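Side-chain contacts in 1-acyl-sn-glycerol-3-phosphate acyltransferase (Thermotoga maritima, PDB 5KYM), which catalyses the transfer of an acyl chain to 1-acyl-sn-glycerol 3-phosphate (lysophosphatidic acid), making phosphatidic acid at the membrane: residues M1-I4 / R5-L8; T10-F13 / Y14-T18; I49-F52 / G53-F57; K197-W200 / T201-G205. All coordinates share one frame; numbering follows the deposited sequence.

Contact 1 of 4, residues M1-I4 / R5-L8; sequences MRKI and RNLL
Met1 hands its carbonyl to Arg5 at the very start of the chain: Arg5 N sits 3.0 Å from Met1 O, the first of four consecutive i to i+4 backbone hydrogen bonds. Asn6 N to Arg2 O, Leu7 N to Lys3 O and Leu8 N to Ile4 O follow, the last at 2.9 Å, and together they form the first turns of helix 2-34.

Among apolar groups, one pair meets across the turn. Ile4 and Leu8 run alongside each other and point the same way, with Ile4 CG2 4.0 Å from Leu8 CD1. The Ile4 branch that makes this touch is the one placed anti to the backbone N, since CG1 takes the position beside that nitrogen (chi1 -70°).

Polar side chains meet more loosely. Lys3 bends at each torsion beyond CB, and the fold brings its ammonium back to Asn6, across which it lies at about a right angle; Lys3 NZ stands 3.7 Å from Asn6 ND2, two donors side by side in a packing contact and no more. The amide carbon Asn6 CG lies 3.4 Å from Arg2 O. Beyond the turn, the Asn6 side chain packs on Thr203 and Pro204, both in the loop 197-205.

The backbone bonds therefore carry this end of the helix. Arg2, Lys3 and Arg5 place three basic side chains on it close to the N-terminus, a concentration of positive charge that would probably suit a position near anionic lipid headgroups.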
loop_
_atom_site.group_PDB
_atom_site.type_symbol
_atom_site.label_atom_id
_atom_site.label_comp_id
_atom_site.label_asym_id
_atom_site.label_seq_id
_atom_site.Cartn_x
_atom_site.Cartn_y
_atom_site.Cartn_z
ATOM N N MET A 1 -2.177 31.342 -9.365
ATOM C CA MET A 1 -3.200 31.129 -8.255
ATOM C C MET A 1 -3.672 29.678 -8.095
ATOM O O MET A 1 -3.884 29.214 -6.977
ATOM C CB MET A 1 -4.420 32.065 -8.386
ATOM C CG MET A 1 -5.765 31.493 -7.918
ATOM S SD MET A 1 -6.885 32.714 -7.222
ATOM C CE MET A 1 -5.940 33.398 -5.849
ATOM N N ARG A 2 -3.861 28.958 -9.197
ATOM C CA ARG A 2 -3.989 27.504 -9.118
ATOM C C ARG A 2 -2.725 26.995 -8.414
ATOM O O ARG A 2 -2.844 26.089 -7.612
ATOM C CB ARG A 2 -4.176 26.845 -10.485
ATOM C CG ARG A 2 -5.595 26.294 -10.787
ATOM C CD ARG A 2 -5.739 25.827 -12.261
ATOM N NE ARG A 2 -4.622 24.949 -12.709
ATOM C CZ ARG A 2 -3.989 24.979 -13.893
ATOM N NH1 ARG A 2 -4.337 25.840 -14.845
ATOM N NH2 ARG A 2 -2.977 24.136 -14.122
ATOM N N LYS A 3 -1.559 27.596 -8.682
ATOM C CA LYS A 3 -0.333 27.315 -7.908
ATOM C C LYS A 3 -0.461 27.623 -6.373
ATOM O O LYS A 3 0.061 26.829 -5.534
ATOM C CB LYS A 3 0.944 27.975 -8.563
ATOM C CG LYS A 3 1.766 27.091 -9.533
ATOM C CD LYS A 3 2.861 26.240 -8.837
ATOM C CE LYS A 3 2.406 25.207 -7.775
ATOM N NZ LYS A 3 1.642 24.021 -8.276
ATOM N N ILE A 4 -1.123 28.732 -6.029
ATOM C CA ILE A 4 -1.325 29.097 -4.591
ATOM C C ILE A 4 -2.143 28.042 -3.830
ATOM O O ILE A 4 -1.804 27.668 -2.702
ATOM C CB ILE A 4 -1.925 30.520 -4.426
ATOM C CG1 ILE A 4 -0.838 31.544 -4.836
ATOM C CG2 ILE A 4 -2.442 30.767 -2.992
ATOM C CD1 ILE A 4 -1.329 32.916 -5.249
ATOM N N ARG A 5 -3.225 27.638 -4.476
ATOM C CA ARG A 5 -4.164 26.710 -3.945
ATOM C C ARG A 5 -3.455 25.391 -3.647
ATOM O O ARG A 5 -3.495 24.877 -2.516
ATOM C CB ARG A 5 -5.304 26.552 -4.940
ATOM C CG ARG A 5 -6.510 25.877 -4.389
ATOM C CD ARG A 5 -7.532 25.688 -5.504
ATOM N NE ARG A 5 -7.023 24.692 -6.449
ATOM C CZ ARG A 5 -6.970 23.368 -6.239
ATOM N NH1 ARG A 5 -7.385 22.811 -5.100
ATOM N NH2 ARG A 5 -6.473 22.596 -7.194
ATOM N N ASN A 6 -2.757 24.868 -4.636
ATOM C CA ASN A 6 -2.040 23.594 -4.496
ATOM C C ASN A 6 -0.994 23.643 -3.421
ATOM O O ASN A 6 -0.816 22.674 -2.696
ATOM C CB ASN A 6 -1.347 23.172 -5.826
ATOM C CG ASN A 6 -2.328 22.778 -6.917
ATOM O OD1 ASN A 6 -3.551 22.496 -6.688
ATOM N ND2 ASN A 6 -1.792 22.757 -8.127
ATOM N N LEU A 7 -0.252 24.750 -3.352
ATOM C CA LEU A 7 0.794 24.876 -2.333
ATOM C C LEU A 7 0.174 24.909 -0.901
ATOM O O LEU A 7 0.539 24.104 -0.037
ATOM C CB LEU A 7 1.643 26.102 -2.625
ATOM C CG LEU A 7 2.581 26.536 -1.480
ATOM C CD1 LEU A 7 3.571 25.427 -1.097
ATOM C CD2 LEU A 7 3.261 27.861 -1.844
ATOM N N LEU A 8 -0.778 25.801 -0.666
ATOM C CA LEU A 8 -1.572 25.760 0.548
ATOM C C LEU A 8 -2.151 24.396 0.861
ATOM O O LEU A 8 -2.101 23.943 2.003
ATOM C CB LEU A 8 -2.714 26.754 0.481
ATOM C CG LEU A 8 -2.254 28.221 0.494
ATOM C CD1 LEU A 8 -3.555 29.036 0.466
ATOM C CD2 LEU A 8 -1.310 28.573 1.653
#

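Contact 2 of 4, residues T10-F13 / Y14-T18; sequences TLYF and YFIAT
Thr10 O, Leu11 O, Tyr12 O and Phe13 O each accept the backbone N-H four residues on, an unbroken alpha-helical run in which Ala17 N lies 2.8 Å from Phe13 O. On one flank the Thr10 methyl packs against the ring of Tyr14, Thr10 CG2 reaching Tyr14 CE2 at 3.4 Å with the two side chains pointing the same way. Next to it, Phe13 turns a ring edge toward the face of Tyr14 in an offset edge-to-face pair, planes at 70° and centroids 5.8 Å apart. Ala17 CB lies over one face of the Phe13 ring in a CH-pi contact, 4.1 Å from its centroid; with Phe13 CG anti to the backbone N (chi1 -178°), the ring stands beside the carbonyl carbon, where it can reach Ala17 one turn later.

All this belongs to helix 2-34, the first of the two N-terminal helices of this integral membrane acyltransferase. Its inner side meets Trp59 of helix 38-59 through Ile16 and Ala17. Tyr14 OH hydrogen-bonds to Trp200 O, in the loop 197-205, and Thr10 OG1 bonds both Asn6 O and Phe202 N. Farther along, the side chain of Phe15 touches a bound phospholipid.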
loop_
_atom_site.group_PDB
_atom_site.type_symbol
_atom_site.label_atom_id
_atom_site.label_comp_id
_atom_site.label_asym_id
_atom_site.label_seq_id
_atom_site.Cartn_x
_atom_site.Cartn_y
_atom_site.Cartn_z
ATOM N N THR A 10 -0.882 21.569 -0.126
ATOM C CA THR A 10 0.283 20.850 0.279
ATOM C C THR A 10 0.683 21.116 1.732
ATOM O O THR A 10 1.033 20.157 2.442
ATOM C CB THR A 10 1.457 21.145 -0.655
ATOM O OG1 THR A 10 1.054 20.893 -2.016
ATOM C CG2 THR A 10 2.692 20.272 -0.252
ATOM N N LEU A 11 0.625 22.377 2.165
ATOM C CA LEU A 11 1.016 22.727 3.536
ATOM C C LEU A 11 0.048 22.151 4.551
ATOM O O LEU A 11 0.445 21.491 5.507
ATOM C CB LEU A 11 1.146 24.246 3.683
ATOM C CG LEU A 11 2.492 24.655 3.051
ATOM C CD1 LEU A 11 2.549 25.955 2.243
ATOM C CD2 LEU A 11 3.474 24.674 4.242
ATOM N N TYR A 12 -1.230 22.365 4.285
ATOM C CA TYR A 12 -2.316 21.779 5.046
ATOM C C TYR A 12 -2.136 20.258 5.151
ATOM O O TYR A 12 -2.247 19.687 6.266
ATOM C CB TYR A 12 -3.645 22.170 4.363
ATOM C CG TYR A 12 -4.918 21.632 4.930
ATOM C CD1 TYR A 12 -5.498 22.178 6.066
ATOM C CD2 TYR A 12 -5.607 20.627 4.256
ATOM C CE1 TYR A 12 -6.718 21.686 6.555
ATOM C CE2 TYR A 12 -6.832 20.123 4.704
ATOM C CZ TYR A 12 -7.405 20.645 5.857
ATOM O OH TYR A 12 -8.605 20.093 6.286
ATOM N N PHE A 13 -1.789 19.591 4.042
ATOM C CA PHE A 13 -1.588 18.159 4.163
ATOM C C PHE A 13 -0.436 17.792 5.101
ATOM O O PHE A 13 -0.624 16.952 5.968
ATOM C CB PHE A 13 -1.405 17.457 2.821
ATOM C CG PHE A 13 -1.241 15.974 2.948
ATOM C CD1 PHE A 13 -2.353 15.171 3.107
ATOM C CD2 PHE A 13 -0.005 15.393 2.951
ATOM C CE1 PHE A 13 -2.224 13.792 3.279
ATOM C CE2 PHE A 13 0.135 14.036 3.105
ATOM C CZ PHE A 13 -0.972 13.230 3.299
ATOM N N TYR A 14 0.748 18.388 4.916
ATOM C CA TYR A 14 1.903 17.968 5.698
ATOM C C TYR A 14 1.701 18.306 7.158
ATOM O O TYR A 14 2.068 17.511 8.033
ATOM C CB TYR A 14 3.228 18.515 5.143
ATOM C CG TYR A 14 3.674 17.839 3.860
ATOM C CD1 TYR A 14 3.833 16.450 3.804
ATOM C CD2 TYR A 14 3.921 18.566 2.721
ATOM C CE1 TYR A 14 4.236 15.808 2.649
ATOM C CE2 TYR A 14 4.346 17.971 1.559
ATOM C CZ TYR A 14 4.510 16.577 1.503
ATOM O OH TYR A 14 4.878 15.943 0.297
ATOM N N PHE A 15 1.088 19.442 7.433
ATOM C CA PHE A 15 0.900 19.836 8.801
ATOM C C PHE A 15 -0.002 18.806 9.521
ATOM O O PHE A 15 0.412 18.156 10.478
ATOM C CB PHE A 15 0.289 21.213 8.875
ATOM C CG PHE A 15 0.010 21.655 10.275
ATOM C CD1 PHE A 15 1.048 22.004 11.120
ATOM C CD2 PHE A 15 -1.293 21.689 10.762
ATOM C CE1 PHE A 15 0.807 22.386 12.406
ATOM C CE2 PHE A 15 -1.551 22.083 12.074
ATOM C CZ PHE A 15 -0.489 22.426 12.885
ATOM N N ILE A 16 -1.210 18.637 9.011
ATOM C CA ILE A 16 -2.141 17.704 9.572
ATOM C C ILE A 16 -1.592 16.294 9.607
ATOM O O ILE A 16 -1.654 15.633 10.619
ATOM C CB ILE A 16 -3.466 17.702 8.776
ATOM C CG1 ILE A 16 -4.204 18.999 9.047
ATOM C CG2 ILE A 16 -4.372 16.517 9.177
ATOM C CD1 ILE A 16 -5.208 19.321 7.973
ATOM N N ALA A 17 -1.066 15.834 8.491
ATOM C CA ALA A 17 -0.466 14.503 8.418
ATOM C C ALA A 17 0.628 14.270 9.456
ATOM O O ALA A 17 0.749 13.161 9.975
ATOM C CB ALA A 17 0.102 14.265 7.045
ATOM N N THR A 18 1.417 15.292 9.764
ATOM C CA THR A 18 2.516 15.126 10.694
ATOM C C THR A 18 2.025 15.130 12.127
ATOM O O THR A 18 2.339 14.251 12.916
ATOM C CB THR A 18 3.536 16.229 10.517
ATOM O OG1 THR A 18 3.961 16.254 9.162
ATOM C CG2 THR A 18 4.739 15.925 11.397
#

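Contact 3 of 4, residues I49-F52 / G53-F57; sequences IEKF and GKRAF. With DD9 (nonane), chain F; HGX (1-heptadecanoyl-2-tridecanoyl-3-glycerol-phosphonyl choline), chain D.
Lys51 and Arg55 lie side by side on helix 38-59, the second helix of the N-terminal two-helix motif, and Arg55 reaches on to a bound phospholipid. Its NE donates to phosphate oxygen O4 of the lipid at 3.0 Å, the N-H...O angle being 141°. An extended chain from CG to NE carries the guanidinium there, and the lipid's glycerol carbon C3 lies over its centre, 3.6 Å above the plane. Lys51 CB lies farther off over the opposite face; Lys51 NZ comes 3.5 Å from Arg55 NH2, and the Lys51 ammonium forms a salt bridge with Glu48. An alanine in place of Arg55 would probably leave the phosphate without this N-H donor and strip the cover from the glycerol carbon.

On the neighbouring flank of the helix, Glu50 and Lys54 run alongside, their charges joined by a long salt bridge, Glu50 OE2 to Lys54 NZ at 3.6 Å; Lys54 NZ also bonds Gly95 O, and Lys54 makes a cation-pi contact with Phe96. Backbone bonds from Gly53, Lys54, Arg55 and Ala56 to the residues four earlier hold the turns together. Phe52, with CG anti to its N (chi1 167°), lays its ring against bound nonane, whose C5 sits over one ring face; Phe52 CE2 approaches nonane C7 at 3.5 Å.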
loop_
_atom_site.group_PDB
_atom_site.type_symbol
_atom_site.label_atom_id
_atom_site.label_comp_id
_atom_site.label_asym_id
_atom_site.label_seq_id
_atom_site.Cartn_x
_atom_site.Cartn_y
_atom_site.Cartn_z
ATOM N N ILE A 49 -5.016 2.768 11.817
ATOM C CA ILE A 49 -4.173 2.800 10.637
ATOM C C ILE A 49 -5.026 2.853 9.413
ATOM O O ILE A 49 -4.785 3.654 8.528
ATOM C CB ILE A 49 -3.253 1.523 10.550
ATOM C CG1 ILE A 49 -2.202 1.597 11.668
ATOM C CG2 ILE A 49 -2.588 1.329 9.162
ATOM C CD1 ILE A 49 -1.477 0.287 11.926
ATOM N N GLU A 50 -5.984 1.948 9.325
ATOM C CA GLU A 50 -6.922 1.922 8.230
ATOM C C GLU A 50 -7.609 3.333 8.145
ATOM O O GLU A 50 -7.690 3.935 7.074
ATOM C CB GLU A 50 -7.879 0.760 8.436
ATOM C CG GLU A 50 -9.125 0.794 7.552
ATOM C CD GLU A 50 -10.069 -0.364 7.764
ATOM O OE1 GLU A 50 -10.226 -0.788 8.907
ATOM O OE2 GLU A 50 -10.689 -0.857 6.795
ATOM N N LYS A 51 -8.034 3.874 9.288
ATOM C CA LYS A 51 -8.689 5.172 9.297
ATOM C C LYS A 51 -7.743 6.228 8.774
ATOM O O LYS A 51 -8.148 7.126 8.102
ATOM C CB LYS A 51 -9.187 5.533 10.680
ATOM C CG LYS A 51 -10.261 4.558 11.158
ATOM C CD LYS A 51 -10.387 4.458 12.690
ATOM C CE LYS A 51 -11.224 5.581 13.239
ATOM N NZ LYS A 51 -10.741 6.127 14.505
ATOM N N PHE A 52 -6.464 6.119 9.075
ATOM C CA PHE A 52 -5.470 7.055 8.546
ATOM C C PHE A 52 -5.406 6.973 7.021
ATOM O O PHE A 52 -5.471 7.998 6.314
ATOM C CB PHE A 52 -4.102 6.837 9.184
ATOM C CG PHE A 52 -3.004 7.539 8.474
ATOM C CD1 PHE A 52 -2.833 8.918 8.621
ATOM C CD2 PHE A 52 -2.128 6.845 7.621
ATOM C CE1 PHE A 52 -1.811 9.556 7.898
ATOM C CE2 PHE A 52 -1.112 7.500 6.941
ATOM C CZ PHE A 52 -0.954 8.842 7.078
ATOM N N GLY A 53 -5.293 5.755 6.525
ATOM C CA GLY A 53 -5.278 5.543 5.071
ATOM C C GLY A 53 -6.380 6.354 4.389
ATOM O O GLY A 53 -6.139 7.135 3.477
ATOM N N LYS A 54 -7.572 6.212 4.912
ATOM C CA LYS A 54 -8.739 6.832 4.364
ATOM C C LYS A 54 -8.708 8.302 4.546
ATOM O O LYS A 54 -8.870 9.039 3.574
ATOM C CB LYS A 54 -10.004 6.266 5.023
ATOM C CG LYS A 54 -10.311 4.852 4.574
ATOM C CD LYS A 54 -11.757 4.565 4.548
ATOM C CE LYS A 54 -12.032 3.138 4.401
ATOM N NZ LYS A 54 -11.479 2.439 5.609
ATOM N N ARG A 55 -8.529 8.735 5.782
ATOM C CA ARG A 55 -8.539 10.145 6.130
ATOM C C ARG A 55 -7.534 10.909 5.284
ATOM O O ARG A 55 -7.789 12.043 4.890
ATOM C CB ARG A 55 -8.248 10.326 7.618
ATOM C CG ARG A 55 -9.423 9.949 8.491
ATOM C CD ARG A 55 -9.279 10.213 9.972
ATOM N NE ARG A 55 -10.439 9.703 10.754
ATOM C CZ ARG A 55 -10.446 9.544 12.084
ATOM N NH1 ARG A 55 -9.382 9.842 12.824
ATOM N NH2 ARG A 55 -11.521 9.072 12.700
ATOM N N ALA A 56 -6.388 10.296 4.998
ATOM C CA ALA A 56 -5.371 10.927 4.181
ATOM C C ALA A 56 -5.931 11.551 2.918
ATOM O O ALA A 56 -5.596 12.698 2.519
ATOM C CB ALA A 56 -4.341 9.886 3.776
ATOM N N PHE A 57 -6.770 10.779 2.252
ATOM C CA PHE A 57 -7.284 11.257 1.000
ATOM C C PHE A 57 -8.279 12.378 1.243
ATOM O O PHE A 57 -8.387 13.269 0.395
ATOM C CB PHE A 57 -7.803 10.126 0.123
ATOM C CG PHE A 57 -6.727 9.262 -0.361
ATOM C CD1 PHE A 57 -6.182 8.322 0.472
ATOM C CD2 PHE A 57 -6.173 9.454 -1.594
ATOM C CE1 PHE A 57 -5.096 7.580 0.084
ATOM C CE2 PHE A 57 -5.049 8.721 -1.995
ATOM C CZ PHE A 57 -4.515 7.780 -1.141
HETATM C C1 DD9 F . -3.348 6.903 14.130
HETATM C C2 DD9 F . -2.138 6.128 13.638
HETATM C C3 DD9 F . -1.875 6.500 12.194
HETATM C C4 DD9 F . -0.621 5.793 11.705
HETATM C C5 DD9 F . -0.547 5.853 10.177
HETATM C C6 DD9 F . 0.600 4.962 9.717
HETATM C C7 DD9 F . 1.131 5.222 8.307
HETATM C C8 DD9 F . 2.193 4.141 8.010
HETATM C C9 DD9 F . 3.168 4.581 6.911
HETATM O O11 HGX D . -10.102 14.037 9.963
HETATM C C11 HGX D . -9.719 14.171 11.134
HETATM C C12 HGX D . -8.281 14.523 11.454
HETATM C C13 HGX D . -8.118 15.405 12.689
HETATM C C14 HGX D . -6.645 15.764 12.933
HETATM C C15 HGX D . -6.476 17.151 13.559
HETATM C C16 HGX D . -5.029 17.651 13.732
HETATM C C17 HGX D . -4.977 19.185 13.794
HETATM C C18 HGX D . -3.693 19.778 14.371
HETATM O O3 HGX D . -10.637 13.993 12.253
HETATM C C3 HGX D . -11.625 12.952 12.340
HETATM C C2 HGX D . -13.044 13.507 12.621
HETATM C C1 HGX D . -14.134 13.012 11.620
HETATM O O3P HGX D . -13.690 12.630 10.295
HETATM O O2 HGX D . -13.010 14.958 12.714
HETATM C C31 HGX D . -12.940 15.515 14.077
HETATM O O31 HGX D . -14.008 15.607 14.661
HETATM C C32 HGX D . -11.643 15.931 14.788
HETATM C C33 HGX D . -11.244 17.409 14.675
HETATM C C34 HGX D . -10.087 17.791 15.622
HETATM C C35 HGX D . -9.378 19.094 15.207
HETATM C C36 HGX D . -8.958 20.023 16.359
HETATM C C37 HGX D . -8.125 21.266 15.958
HETATM C C38 HGX D . -8.027 22.323 17.097
HETATM C C39 HGX D . -6.936 23.421 16.949
HETATM C C40 HGX D . -6.970 24.535 18.017
HETATM O O1 HGX D . -15.684 11.182 9.662
HETATM P P1 HGX D . -14.187 11.296 9.487
HETATM O O4 HGX D . -13.344 10.127 9.932
HETATM O O5 HGX D . -13.821 11.547 7.910
HETATM C C4 HGX D . -14.737 11.442 6.803
HETATM C C5 HGX D . -14.882 9.996 6.332
#

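Contact 4 of 4, residues K197-W200 / T201-G205; sequences KGRW and TFTPG
The loop between helix 191-194 and strand 207-211 bends here, and one arginine side chain reaches across the bend to a main-chain carbonyl. Arg199 extends forward two residues and takes Thr201 O in a side-on grip, using NE and NH2 together: Arg199 NE lies 3.0 Å and Arg199 NH2 3.1 Å from Thr201 O. The oxygen sits within 4° of the guanidinium plane, though both bonds are moderately bent at the hydrogen. On the carbonyl's side the approach is less regular, because both nitrogens come from the same face, roughly 40° or more above its plane.

The bend at chi3 (75°) in the Arg199 chain turns the guanidinium back onto the threonines, crossing both of them at about a right angle. Arg199 CD rests 3.5 Å from Thr201 OG1, and Thr203 CG2 packs obliquely against the outer end, 3.2 Å from Arg199 NH2. A leucine in place of Arg199 would probably leave Thr201 O without either of these donors and the bend freer to shift.

The loop packs on helix 2-34: Thr201 touches Thr10, Pro204 touches Leu9, and the buried Phe202 ring meets those of Phe13 and Tyr14. Farther on, Gly205 N hydrogen-bonds to Ser62 OG. The arrangement is a side-on arginine-to-carbonyl interaction, two nitrogens on one oxygen, within an irregular loop.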
loop_
_atom_site.group_PDB
_atom_site.type_symbol
_atom_site.label_atom_id
_atom_site.label_comp_id
_atom_site.label_asym_id
_atom_site.label_seq_id
_atom_site.Cartn_x
_atom_site.Cartn_y
_atom_site.Cartn_z
ATOM N N LYS A 197 5.920 10.874 -9.075
ATOM C CA LYS A 197 7.372 10.726 -8.745
ATOM C C LYS A 197 8.087 12.035 -8.940
ATOM O O LYS A 197 7.868 12.724 -9.950
ATOM C CB LYS A 197 8.053 9.673 -9.641
ATOM C CG LYS A 197 9.372 9.146 -9.115
ATOM C CD LYS A 197 9.889 7.990 -9.970
ATOM C CE LYS A 197 11.056 7.290 -9.282
ATOM N NZ LYS A 197 11.760 6.365 -10.247
ATOM N N GLY A 198 8.885 12.417 -7.952
ATOM C CA GLY A 198 9.665 13.641 -8.051
ATOM C C GLY A 198 9.016 14.982 -7.716
ATOM O O GLY A 198 9.755 15.931 -7.431
ATOM N N ARG A 199 7.691 15.099 -7.789
ATOM C CA ARG A 199 6.989 16.246 -7.205
ATOM C C ARG A 199 6.689 16.076 -5.713
ATOM O O ARG A 199 6.462 14.959 -5.242
ATOM C CB ARG A 199 5.704 16.561 -7.931
ATOM C CG ARG A 199 5.373 18.051 -7.911
ATOM C CD ARG A 199 4.262 18.405 -8.847
ATOM N NE ARG A 199 3.057 17.960 -8.228
ATOM C CZ ARG A 199 1.970 17.555 -8.845
ATOM N NH1 ARG A 199 1.956 17.532 -10.176
ATOM N NH2 ARG A 199 0.917 17.115 -8.096
ATOM N N TRP A 200 6.786 17.203 -4.989
ATOM C CA TRP A 200 6.633 17.297 -3.532
ATOM C C TRP A 200 5.317 17.950 -3.140
ATOM O O TRP A 200 4.988 17.933 -1.938
ATOM C CB TRP A 200 7.713 18.174 -2.895
ATOM C CG TRP A 200 9.147 17.722 -2.930
ATOM C CD1 TRP A 200 9.625 16.510 -3.290
ATOM C CD2 TRP A 200 10.290 18.497 -2.519
ATOM N NE1 TRP A 200 10.992 16.489 -3.184
ATOM C CE2 TRP A 200 11.426 17.688 -2.693
ATOM C CE3 TRP A 200 10.462 19.804 -2.015
ATOM C CZ2 TRP A 200 12.717 18.134 -2.391
ATOM C CZ3 TRP A 200 11.753 20.253 -1.729
ATOM C CH2 TRP A 200 12.859 19.421 -1.917
ATOM N N THR A 201 4.627 18.587 -4.107
ATOM C CA THR A 201 3.282 19.150 -3.946
ATOM C C THR A 201 2.153 18.258 -4.424
ATOM O O THR A 201 2.308 17.438 -5.324
ATOM C CB THR A 201 3.073 20.500 -4.724
ATOM O OG1 THR A 201 3.039 20.320 -6.158
ATOM C CG2 THR A 201 4.114 21.471 -4.331
ATOM N N PHE A 202 0.972 18.500 -3.857
ATOM C CA PHE A 202 -0.236 17.765 -4.197
ATOM C C PHE A 202 -1.102 18.554 -5.158
ATOM O O PHE A 202 -0.940 19.752 -5.274
ATOM C CB PHE A 202 -1.004 17.513 -2.921
ATOM C CG PHE A 202 -0.307 16.570 -1.977
ATOM C CD1 PHE A 202 -0.476 15.200 -2.090
ATOM C CD2 PHE A 202 0.537 17.055 -0.983
ATOM C CE1 PHE A 202 0.159 14.347 -1.220
ATOM C CE2 PHE A 202 1.211 16.180 -0.140
ATOM C CZ PHE A 202 0.998 14.841 -0.242
ATOM N N THR A 203 -1.988 17.869 -5.876
ATOM C CA THR A 203 -3.090 18.483 -6.625
ATOM C C THR A 203 -4.271 17.560 -6.483
ATOM O O THR A 203 -4.132 16.389 -6.787
ATOM C CB THR A 203 -2.821 18.580 -8.155
ATOM O OG1 THR A 203 -2.719 17.292 -8.709
ATOM C CG2 THR A 203 -1.489 19.249 -8.510
ATOM N N PRO A 204 -5.448 18.040 -6.049
ATOM C CA PRO A 204 -6.568 17.089 -5.891
ATOM C C PRO A 204 -7.007 16.397 -7.176
ATOM O O PRO A 204 -6.685 16.866 -8.265
ATOM C CB PRO A 204 -7.700 17.967 -5.391
ATOM C CG PRO A 204 -7.012 19.066 -4.714
ATOM C CD PRO A 204 -5.800 19.375 -5.583
ATOM N N GLY A 205 -7.774 15.312 -7.015
ATOM C CA GLY A 205 -8.303 14.480 -8.125
ATOM C C GLY A 205 -8.936 13.213 -7.631
ATOM O O GLY A 205 -8.843 12.900 -6.474
#

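Contacts 1, 2, 3 and 4 follow one another along the chain, the first two on helix 2-34 with centres 14 Å apart. Contact 3 lies on helix 38-59, the next helix; its centre is 14 Å from that of contact 2, and Phe13 CE1 packs on Ala56 O at 3.6 Å. Contact 4, far later in sequence, belongs to the loop leading into strand 207-211 of the mixed sheet. It returns to helix 2-34, with centres 12 Å from contact 1 and 13 Å from contact 2, yet does not touch contact 3. The acyltransferase domain thus meets the two-helix motif in part through this loop, consistent with the motif placing the active site at the membrane.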